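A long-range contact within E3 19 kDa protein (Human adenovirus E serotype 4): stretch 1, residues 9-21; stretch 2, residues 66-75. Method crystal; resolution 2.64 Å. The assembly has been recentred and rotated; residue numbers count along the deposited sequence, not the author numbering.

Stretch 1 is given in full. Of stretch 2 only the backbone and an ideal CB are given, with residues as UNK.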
ATOM      1  N   PRO D   9      -3.862  28.187  24.672  1.00124.16           N
ATOM      2  CA  PRO D   9      -3.795  27.790  23.266  1.00124.26           C
ATOM      3  C   PRO D   9      -4.769  28.503  22.324  1.00124.22           C
ATOM      4  O   PRO D   9      -4.360  28.912  21.231  1.00122.81           O
ATOM      5  CB  PRO D   9      -4.126  26.290  23.311  1.00 99.59           C
ATOM      6  CG  PRO D   9      -5.002  26.145  24.505  1.00112.76           C
ATOM      7  CD  PRO D   9      -4.615  27.220  25.487  1.00128.90           C
ATOM      8  N   CYS D  10      -6.016  28.685  22.748  1.00175.35           N
ATOM      9  CA  CYS D  10      -7.089  28.953  21.803  1.00174.05           C
ATOM     10  C   CYS D  10      -7.685  30.361  21.761  1.00169.95           C
ATOM     11  O   CYS D  10      -8.507  30.649  20.889  1.00168.28           O
ATOM     12  CB  CYS D  10      -8.219  27.947  22.052  1.00177.08           C
ATOM     13  SG  CYS D  10      -7.834  26.219  21.670  1.00155.22           S
ATOM     14  N   LEU D  11      -7.281  31.245  22.670  1.00187.02           N
ATOM     15  CA  LEU D  11      -7.744  32.629  22.598  1.00195.51           C
ATOM     16  C   LEU D  11      -6.791  33.442  21.747  1.00191.57           C
ATOM     17  O   LEU D  11      -7.047  34.613  21.462  1.00182.30           O
ATOM     18  CB  LEU D  11      -7.876  33.277  23.983  1.00198.06           C
ATOM     19  CG  LEU D  11      -6.775  33.276  25.045  1.00196.27           C
ATOM     20  CD1 LEU D  11      -5.588  34.170  24.694  1.00195.99           C
ATOM     21  CD2 LEU D  11      -7.365  33.699  26.383  1.00199.46           C
ATOM     22  N   THR D  12      -5.690  32.819  21.340  1.00 78.69           N
ATOM     23  CA  THR D  12      -4.677  33.529  20.581  1.00 66.26           C
ATOM     24  C   THR D  12      -5.197  33.732  19.172  1.00 62.84           C
ATOM     25  O   THR D  12      -5.749  32.815  18.563  1.00 60.59           O
ATOM     26  CB  THR D  12      -3.358  32.725  20.529  1.00 61.41           C
ATOM     27  OG1 THR D  12      -3.574  31.487  19.838  1.00 68.49           O
ATOM     28  CG2 THR D  12      -2.848  32.431  21.934  1.00 54.15           C
ATOM     29  N   PHE D  13      -5.019  34.942  18.656  1.00 44.24           N
ATOM     30  CA  PHE D  13      -5.483  35.270  17.320  1.00 38.43           C
ATOM     31  C   PHE D  13      -4.386  34.946  16.309  1.00 32.73           C
ATOM     32  O   PHE D  13      -4.156  35.704  15.366  1.00 31.62           O
ATOM     33  CB  PHE D  13      -5.847  36.757  17.243  1.00 32.91           C
ATOM     34  CG  PHE D  13      -6.987  37.157  18.151  1.00 40.85           C
ATOM     35  CD1 PHE D  13      -7.937  36.230  18.553  1.00 38.93           C
ATOM     36  CD2 PHE D  13      -7.093  38.460  18.616  1.00 37.31           C
ATOM     37  CE1 PHE D  13      -8.976  36.599  19.394  1.00 32.40           C
ATOM     38  CE2 PHE D  13      -8.129  38.836  19.457  1.00 39.70           C
ATOM     39  CZ  PHE D  13      -9.072  37.902  19.846  1.00 30.66           C
ATOM     40  N   ASN D  14      -3.704  33.822  16.511  1.00 36.60           N
ATOM     41  CA  ASN D  14      -2.528  33.508  15.704  1.00 37.99           C
ATOM     42  C   ASN D  14      -2.687  32.489  14.569  1.00 35.29           C
ATOM     43  O   ASN D  14      -1.942  32.549  13.589  1.00 32.31           O
ATOM     44  CB  ASN D  14      -1.340  33.148  16.600  1.00 43.34           C
ATOM     45  CG  ASN D  14      -0.799  34.348  17.348  1.00 30.03           C
ATOM     46  OD1 ASN D  14      -1.335  35.451  17.242  1.00 22.03           O
ATOM     47  ND2 ASN D  14       0.262  34.138  18.115  1.00 26.07           N
ATOM     48  N   PRO D  15      -3.649  31.555  14.684  1.00 51.87           N
ATOM     49  CA  PRO D  15      -3.837  30.732  13.486  1.00 57.71           C
ATOM     50  C   PRO D  15      -4.410  31.519  12.301  1.00 54.64           C
ATOM     51  O   PRO D  15      -5.614  31.511  12.040  1.00 48.33           O
ATOM     52  CB  PRO D  15      -4.809  29.651  13.962  1.00 50.80           C
ATOM     53  CG  PRO D  15      -4.447  29.475  15.401  1.00 48.82           C
ATOM     54  CD  PRO D  15      -4.154  30.869  15.891  1.00 56.63           C
ATOM     55  N   ASP D  16      -3.507  32.208  11.613  1.00 62.47           N
ATOM     56  CA  ASP D  16      -3.741  32.771  10.296  1.00 61.46           C
ATOM     57  C   ASP D  16      -2.806  31.950   9.437  1.00 64.53           C
ATOM     58  O   ASP D  16      -3.115  31.587   8.302  1.00 66.01           O
ATOM     59  CB  ASP D  16      -3.346  34.250  10.244  1.00 65.40           C
ATOM     60  CG  ASP D  16      -2.167  34.512   9.314  1.00 57.76           C
ATOM     61  OD1 ASP D  16      -2.394  34.916   8.153  1.00 54.80           O
ATOM     62  OD2 ASP D  16      -1.008  34.305   9.741  1.00 50.04           O
ATOM     63  N   LYS D  17      -1.648  31.654  10.021  1.00 56.70           N
ATOM     64  CA  LYS D  17      -0.647  30.824   9.382  1.00 56.79           C
ATOM     65  C   LYS D  17      -0.859  29.389   9.836  1.00 57.36           C
ATOM     66  O   LYS D  17      -0.272  28.933  10.819  1.00 57.47           O
ATOM     67  CB  LYS D  17       0.763  31.302   9.753  1.00 51.59           C
ATOM     68  CG  LYS D  17       1.891  30.510   9.109  1.00 39.70           C
ATOM     69  CD  LYS D  17       3.253  30.948   9.634  1.00 41.34           C
ATOM     70  CE  LYS D  17       3.512  32.419   9.347  1.00 31.82           C
ATOM     71  NZ  LYS D  17       4.855  32.860   9.819  1.00 12.71           N
ATOM     72  N   CYS D  18      -1.720  28.689   9.106  1.00 82.76           N
ATOM     73  CA  CYS D  18      -1.899  27.258   9.258  1.00 77.89           C
ATOM     74  C   CYS D  18      -1.134  26.562   8.136  1.00 75.34           C
ATOM     75  O   CYS D  18      -1.501  26.671   6.964  1.00 76.31           O
ATOM     76  CB  CYS D  18      -3.384  26.910   9.205  1.00 80.82           C
ATOM     77  SG  CYS D  18      -4.299  27.353  10.685  1.00 82.22           S
ATOM     78  N   GLN D  19      -0.070  25.854   8.503  1.00 37.31           N
ATOM     79  CA  GLN D  19       0.872  25.288   7.542  1.00 32.66           C
ATOM     80  C   GLN D  19       0.233  24.302   6.566  1.00 29.22           C
ATOM     81  O   GLN D  19      -0.698  23.580   6.913  1.00 32.59           O
ATOM     82  CB  GLN D  19       2.009  24.583   8.286  1.00 31.92           C
ATOM     83  CG  GLN D  19       1.564  23.312   9.006  1.00 24.32           C
ATOM     84  CD  GLN D  19       2.698  22.563   9.672  1.00 20.30           C
ATOM     85  OE1 GLN D  19       3.083  22.866  10.800  1.00 18.13           O
ATOM     86  NE2 GLN D  19       3.233  21.566   8.976  1.00 20.92           N
ATOM     87  N   LEU D  20       0.714  24.301   5.329  1.00 39.68           N
ATOM     88  CA  LEU D  20       0.197  23.372   4.330  1.00 42.65           C
ATOM     89  C   LEU D  20       1.298  22.719   3.492  1.00 42.21           C
ATOM     90  O   LEU D  20       2.308  23.346   3.171  1.00 48.13           O
ATOM     91  CB  LEU D  20      -0.883  24.014   3.445  1.00 43.90           C
ATOM     92  CG  LEU D  20      -0.619  25.211   2.529  1.00 45.12           C
ATOM     93  CD1 LEU D  20      -1.814  25.396   1.606  1.00 42.13           C
ATOM     94  CD2 LEU D  20      -0.367  26.488   3.315  1.00 44.79           C
ATOM     95  N   SER D  21       1.085  21.454   3.147  1.00 37.89           N
ATOM     96  CA  SER D  21       2.042  20.681   2.363  1.00 32.72           C
ATOM     97  C   SER D  21       1.377  20.103   1.118  1.00 38.57           C
ATOM     98  O   SER D  21       0.175  19.834   1.112  1.00 44.18           O
ATOM     99  CB  SER D  21       2.648  19.557   3.206  1.00 39.85           C
ATOM    100  OG  SER D  21       1.638  18.825   3.879  1.00 42.72           O
ATOM    101  N   UNK D  66      -8.130  29.975  -2.056  1.00 35.54           N
ATOM    102  CA  UNK D  66      -8.333  30.597  -0.765  1.00 32.96           C
ATOM    103  C   UNK D  66      -8.950  29.547   0.146  1.00 33.22           C
ATOM    104  O   UNK D  66      -9.503  28.553  -0.326  1.00 35.10           O
ATOM    105  CB  UNK D  66      -9.213  31.844  -0.870  1.00 32.96           C
ATOM    106  N   UNK D  67      -8.866  29.771   1.450  1.00 34.27           N
ATOM    107  CA  UNK D  67      -9.464  28.872   2.425  1.00 32.24           C
ATOM    108  C   UNK D  67      -9.878  29.643   3.670  1.00 30.96           C
ATOM    109  O   UNK D  67      -9.263  30.650   4.015  1.00 32.40           O
ATOM    110  CB  UNK D  67      -8.492  27.748   2.790  1.00 32.24           C
ATOM    111  N   UNK D  68     -10.916  29.164   4.348  1.00 29.32           N
ATOM    112  CA  UNK D  68     -11.453  29.877   5.499  1.00 28.62           C
ATOM    113  C   UNK D  68     -11.057  29.208   6.804  1.00 25.08           C
ATOM    114  O   UNK D  68     -11.036  27.977   6.904  1.00 29.11           O
ATOM    115  CB  UNK D  68     -12.977  29.971   5.402  1.00 28.62           C
ATOM    116  N   UNK D  69     -10.748  30.028   7.803  1.00 40.20           N
ATOM    117  CA  UNK D  69     -10.425  29.527   9.131  1.00 38.71           C
ATOM    118  C   UNK D  69     -11.377  30.139  10.157  1.00 38.73           C
ATOM    119  O   UNK D  69     -11.389  31.349  10.378  1.00 38.62           O
ATOM    120  CB  UNK D  69      -8.970  29.838   9.489  1.00 38.71           C
ATOM    121  N   UNK D  70     -12.194  29.287  10.765  1.00 25.59           N
ATOM    122  CA  UNK D  70     -13.173  29.735  11.740  1.00 21.19           C
ATOM    123  C   UNK D  70     -12.543  29.615  13.116  1.00 21.89           C
ATOM    124  O   UNK D  70     -12.193  28.513  13.549  1.00 20.80           O
ATOM    125  CB  UNK D  70     -14.470  28.928  11.648  1.00 21.19           C
ATOM    126  N   UNK D  71     -12.400  30.749  13.797  1.00 19.83           N
ATOM    127  CA  UNK D  71     -11.754  30.777  15.107  1.00 20.14           C
ATOM    128  C   UNK D  71     -12.439  31.723  16.090  1.00 19.49           C
ATOM    129  O   UNK D  71     -12.665  32.891  15.785  1.00 20.55           O
ATOM    130  CB  UNK D  71     -10.287  31.181  14.950  1.00 20.14           C
ATOM    131  N   UNK D  72     -12.751  31.214  17.293  1.00 42.29           N
ATOM    132  CA  UNK D  72     -13.380  32.001  18.359  1.00 44.72           C
ATOM    133  C   UNK D  72     -12.441  33.054  18.941  1.00 47.03           C
ATOM    134  O   UNK D  72     -11.241  32.812  19.068  1.00 52.33           O
ATOM    135  CB  UNK D  72     -13.862  31.074  19.476  1.00 44.72           C
ATOM    136  N   UNK D  73     -12.995  34.214  19.277  1.00 27.36           N
ATOM    137  CA  UNK D  73     -12.214  35.334  19.774  1.00 24.23           C
ATOM    138  C   UNK D  73     -12.169  35.402  21.289  1.00 31.85           C
ATOM    139  O   UNK D  73     -12.659  34.505  21.975  1.00 39.79           O
ATOM    140  CB  UNK D  73     -12.779  36.644  19.221  1.00 24.23           C
ATOM    141  N   UNK D  74     -11.579  36.472  21.811  1.00 38.67           N
ATOM    142  CA  UNK D  74     -11.506  36.679  23.253  1.00 37.44           C
ATOM    143  C   UNK D  74     -12.875  37.039  23.821  1.00 31.77           C
ATOM    144  O   UNK D  74     -13.139  36.828  25.005  1.00 33.89           O
ATOM    145  CB  UNK D  74     -10.491  37.775  23.584  1.00 37.44           C
ATOM    146  N   UNK D  75     -13.742  37.581  22.971  1.00 56.10           N
ATOM    147  CA  UNK D  75     -15.115  37.896  23.356  1.00 62.35           C
ATOM    148  C   UNK D  75     -16.003  36.654  23.380  1.00 61.52           C
ATOM    149  O   UNK D  75     -17.162  36.716  23.791  1.00 63.51           O
ATOM    150  CB  UNK D  75     -15.702  38.934  22.398  1.00 62.35           C
TER

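Position 66 has an extended backbone, and its CB has nothing of stretch 1 within 5.5 Å. Almost any residue would suit it. The deposited W66 stays out of reach of stretch 1.

Position 67 is also extended, at phi/psi -150/151, but here CA-to-CB points toward stretch 1. No atom of stretch 1 lies within 5.5 Å of the CB, so a gap must be crossed. Beyond it are the backbone carbonyls of D16 and C18 and the side chain of L20. A long side chain is needed: Tyr, Phe, Met or Lys. Those with a donor at the tip could also look to the carbonyls. The residue is Y67, with chi1 p. Its OH comes to 3.9 Å from C18 O and 4.2 Å from D16 O, too far for a hydrogen bond to either. L20 CD2 is 4.4 Å from Y67 OH.

Position 68 is out of reach, and stretch 1 sets no demand on it. It is T68.

Position 69 points toward stretch 1 again. Its CB is 4.5 Å from P15 O and 5.4 Å from C18 SG. The space is short, so a small or medium side chain suits it: Ala, Val or perhaps Ile, with Thr possible beside the P15 carbonyl. An extended backbone at -122/115 favours the beta-branched ones. It is V69, whose CG2 packs 3.9 Å from P15 O.

Position 70 is out of reach and open to many residues. It is S70, whose OG is hydrogen-bonded elsewhere in the structure.

Position 71 faces stretch 1 but has no neighbour there within 5.5 Å of its CB. The ring of P15 is on offer, so a medium apolar residue is reasonable. It is V71. V71 CG1 is 4.7 Å from P15 CB, its nearest approach to stretch 1.

Position 72 points sideways. Its phi of -69 allows proline, though many others would do. It is P72. The closest contact is between backbone oxygens, P72 O and C10 O, 3.9 Å apart.

Position 73 has phi/psi -95/-174, which does not require glycine. An ideal CB would lie 3.8 Å from F13 CE1, so a small residue is the easy choice. It is G73, whose CA meets the F13 ring edge at 3.5 Å from CE1.

Position 74 points sideways, with its CB 4.0 Å from F13 CZ. Ala suits, as would other apolar residues. It is A74. Its CB makes an apolar contact with F13 CZ, and A74 N lies 3.5 Å from the same atom, near the ring plane.

Position 75 touches nothing in stretch 1, and a polar residue is acceptable. It is D75.

Stretch 2, residues 66-75: WYTVSVPGAD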
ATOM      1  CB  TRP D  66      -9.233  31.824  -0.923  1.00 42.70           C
ATOM      2  CG  TRP D  66     -10.570  31.524  -1.522  1.00 34.83           C
ATOM      3  CD1 TRP D  66     -10.958  31.738  -2.814  1.00 31.59           C
ATOM      4  CD2 TRP D  66     -11.731  31.060  -0.829  1.00 36.00           C
ATOM      5  NE1 TRP D  66     -12.271  31.372  -2.981  1.00 43.14           N
ATOM      6  CE2 TRP D  66     -12.772  30.961  -1.773  1.00 44.80           C
ATOM      7  CE3 TRP D  66     -11.988  30.695   0.496  1.00 37.30           C
ATOM      8  CZ2 TRP D  66     -14.044  30.514  -1.435  1.00 52.22           C
ATOM      9  CZ3 TRP D  66     -13.247  30.252   0.829  1.00 42.85           C
ATOM     10  CH2 TRP D  66     -14.260  30.167  -0.129  1.00 53.02           C
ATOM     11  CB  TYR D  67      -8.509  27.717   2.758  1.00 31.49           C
ATOM     12  CG  TYR D  67      -7.159  28.138   3.304  1.00 32.68           C
ATOM     13  CD1 TYR D  67      -6.865  28.024   4.655  1.00 35.38           C
ATOM     14  CD2 TYR D  67      -6.177  28.648   2.462  1.00 30.57           C
ATOM     15  CE1 TYR D  67      -5.635  28.404   5.154  1.00 36.30           C
ATOM     16  CE2 TYR D  67      -4.945  29.031   2.951  1.00 34.95           C
ATOM     17  CZ  TYR D  67      -4.679  28.908   4.297  1.00 39.55           C
ATOM     18  OH  TYR D  67      -3.450  29.291   4.786  1.00 36.80           O
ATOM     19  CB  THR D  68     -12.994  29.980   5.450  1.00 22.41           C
ATOM     20  OG1 THR D  68     -13.568  28.680   5.305  1.00 24.05           O
ATOM     21  CG2 THR D  68     -13.430  30.847   4.299  1.00 28.79           C
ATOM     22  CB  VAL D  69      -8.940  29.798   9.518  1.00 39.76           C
ATOM     23  CG1 VAL D  69      -8.547  31.245   9.245  1.00 38.07           C
ATOM     24  CG2 VAL D  69      -8.676  29.410  10.970  1.00 31.53           C
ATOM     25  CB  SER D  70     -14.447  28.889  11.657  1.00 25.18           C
ATOM     26  OG  SER D  70     -14.947  28.831  10.332  1.00 24.49           O
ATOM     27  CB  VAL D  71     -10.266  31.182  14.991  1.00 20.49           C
ATOM     28  CG1 VAL D  71      -9.421  29.997  14.569  1.00 17.03           C
ATOM     29  CG2 VAL D  71     -10.095  32.339  14.019  1.00 28.48           C
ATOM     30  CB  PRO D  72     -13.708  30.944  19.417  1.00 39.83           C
ATOM     31  CG  PRO D  72     -12.711  29.859  19.177  1.00 43.16           C
ATOM     32  CD  PRO D  72     -12.556  29.809  17.689  1.00 42.36           C
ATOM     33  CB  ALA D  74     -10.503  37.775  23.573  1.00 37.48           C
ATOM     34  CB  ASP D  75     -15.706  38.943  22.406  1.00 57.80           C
ATOM     35  CG  ASP D  75     -15.364  38.677  20.951  1.00 63.03           C
ATOM     36  OD1 ASP D  75     -15.358  37.499  20.538  1.00 66.83           O
ATOM     37  OD2 ASP D  75     -15.103  39.655  20.220  1.00 74.55           O
TER
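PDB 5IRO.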